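Local coordinates for S-locus protein 11 (Brassica rapa subsp. oleifera, PDB 5GYY) that probably serves as the secreted pollen ligand of self-incompatibility in Brassica, a defensin-like protein recognised by the S-locus receptor kinase of the stigma, at residues A29-T32 with N33-Q37. Residues are numbered along the deposited sequence; the frame is centred on the assembly and turned at random.
Sequences AFYT and NKTNQ
Asn-33 N bonds to Ala-29 O at 2.9 Å, Lys-34 N to Phe-30 O and Asn-36 N to Thr-32 O, the last turns of helix 23-35 in a defensin-like fold where this helix packs on a three-stranded antiparallel sheet. Asn-36, the first residue beyond the helix to leave helical geometry, has a positive phi (67°), and the chain then turns back far enough for Gln-37 O to approach Thr-32, with Thr-32 CA making a C-H...O contact of 3.2 Å to it. On the sheet side, Tyr-31 has its CG anti to the backbone N (chi1 174°), which lays the ring along the helix end. Thr-35 OG1 sits over one face of that ring, 3.1 Å above its plane and offset toward the rim, while Thr-35 CG2 touches Tyr-31 CE1. The same hydroxyl donates to Tyr-31 O, 3.1 Å from Thr-35 OG1, approaching from above the carbonyl plane. The ring meets His-11 edge-to-face, and the side chain touches Leu-13, Cys-55 and Ile-57 on the strands. Toward the other flank, the Lys-34 chain, bent at chi2 and chi4, crosses the Phe-30 side chain at a slant, Lys-34 CE lying 3.6 Å from Phe-30 CE1. Its ammonium group also pairs with acidic side chains of another protein's chain, placing this flank at an intermolecular interface. Within the helix, Lys-34 NZ donates to Asn-33 OD1 at 2.8 Å, in the plane of the amide carbonyl.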
loop_
_atom_site.group_PDB
_atom_site.type_symbol
_atom_site.label_atom_id
_atom_site.label_comp_id
_atom_site.label_asym_id
_atom_site.label_seq_id
_atom_site.Cartn_x
_atom_site.Cartn_y
_atom_site.Cartn_z
ATOM N N ALA C 29 -9.304 -15.579 -19.678
ATOM C CA ALA C 29 -10.680 -15.254 -19.992
ATOM C C ALA C 29 -10.792 -13.747 -20.250
ATOM O O ALA C 29 -11.488 -13.323 -21.171
ATOM C CB ALA C 29 -11.608 -15.681 -18.827
ATOM N N PHE C 30 -10.092 -12.963 -19.422
ATOM C CA PHE C 30 -10.007 -11.509 -19.532
ATOM C C PHE C 30 -9.445 -11.138 -20.906
ATOM O O PHE C 30 -9.988 -10.272 -21.601
ATOM C CB PHE C 30 -9.106 -10.961 -18.410
ATOM C CG PHE C 30 -9.086 -9.445 -18.297
ATOM C CD1 PHE C 30 -10.120 -8.667 -18.795
ATOM C CD2 PHE C 30 -8.016 -8.802 -17.678
ATOM C CE1 PHE C 30 -10.097 -7.266 -18.676
ATOM C CE2 PHE C 30 -7.982 -7.419 -17.553
ATOM C CZ PHE C 30 -9.029 -6.647 -18.055
ATOM N N TYR C 31 -8.381 -11.829 -21.309
ATOM C CA TYR C 31 -7.772 -11.590 -22.611
ATOM C C TYR C 31 -8.758 -11.850 -23.743
ATOM O O TYR C 31 -8.975 -10.981 -24.598
ATOM C CB TYR C 31 -6.508 -12.429 -22.801
ATOM C CG TYR C 31 -5.918 -12.314 -24.197
ATOM C CD1 TYR C 31 -5.152 -11.209 -24.559
ATOM C CD2 TYR C 31 -6.130 -13.309 -25.152
ATOM C CE1 TYR C 31 -4.620 -11.090 -25.832
ATOM C CE2 TYR C 31 -5.596 -13.203 -26.434
ATOM C CZ TYR C 31 -4.842 -12.091 -26.766
ATOM O OH TYR C 31 -4.306 -11.974 -28.026
ATOM N N THR C 32 -9.366 -13.032 -23.732
ATOM C CA THR C 32 -10.340 -13.390 -24.754
ATOM C C THR C 32 -11.457 -12.355 -24.848
ATOM O O THR C 32 -11.830 -11.921 -25.939
ATOM C CB THR C 32 -10.944 -14.754 -24.474
ATOM O OG1 THR C 32 -9.888 -15.719 -24.411
ATOM C CG2 THR C 32 -11.935 -15.135 -25.573
ATOM N N ASN C 33 -11.980 -11.955 -23.693
ATOM C CA ASN C 33 -13.005 -10.927 -23.639
ATOM C C ASN C 33 -12.571 -9.596 -24.278
ATOM O O ASN C 33 -13.396 -8.870 -24.842
ATOM C CB ASN C 33 -13.441 -10.705 -22.193
ATOM C CG ASN C 33 -13.941 -9.316 -21.959
ATOM O OD1 ASN C 33 -13.177 -8.431 -21.574
ATOM N ND2 ASN C 33 -15.220 -9.092 -22.235
ATOM N N LYS C 34 -11.284 -9.277 -24.153
ATOM C CA LYS C 34 -10.702 -8.046 -24.688
ATOM C C LYS C 34 -10.260 -8.092 -26.167
ATOM O O LYS C 34 -10.144 -7.057 -26.809
ATOM C CB LYS C 34 -9.521 -7.602 -23.815
ATOM C CG LYS C 34 -9.911 -7.007 -22.478
ATOM C CD LYS C 34 -10.703 -5.719 -22.671
ATOM C CE LYS C 34 -11.205 -5.172 -21.334
ATOM N NZ LYS C 34 -12.513 -5.768 -20.978
ATOM N N THR C 35 -9.966 -9.277 -26.693
ATOM C CA THR C 35 -9.406 -9.372 -28.050
ATOM C C THR C 35 -10.174 -10.280 -29.001
ATOM O O THR C 35 -9.893 -10.306 -30.196
ATOM C CB THR C 35 -7.937 -9.829 -28.029
ATOM O OG1 THR C 35 -7.846 -11.158 -27.487
ATOM C CG2 THR C 35 -7.097 -8.852 -27.207
ATOM N N ASN C 36 -11.117 -11.032 -28.446
ATOM C CA ASN C 36 -11.904 -12.028 -29.171
ATOM C C ASN C 36 -11.073 -13.211 -29.655
ATOM O O ASN C 36 -11.544 -14.038 -30.435
ATOM C CB ASN C 36 -12.652 -11.400 -30.346
ATOM C CG ASN C 36 -14.008 -10.885 -29.954
ATOM O OD1 ASN C 36 -14.174 -9.691 -29.714
ATOM N ND2 ASN C 36 -14.986 -11.778 -29.875
ATOM N N GLN C 37 -9.836 -13.298 -29.194
ATOM C CA GLN C 37 -9.039 -14.465 -29.522
ATOM C C GLN C 37 -8.465 -15.142 -28.279
ATOM O O GLN C 37 -8.753 -14.747 -27.142
ATOM C CB GLN C 37 -7.975 -14.132 -30.579
ATOM C CG GLN C 37 -7.141 -12.891 -30.378
ATOM C CD GLN C 37 -6.366 -12.559 -31.653
ATOM O OE1 GLN C 37 -6.900 -12.713 -32.751
ATOM N NE2 GLN C 37 -5.106 -12.129 -31.517
#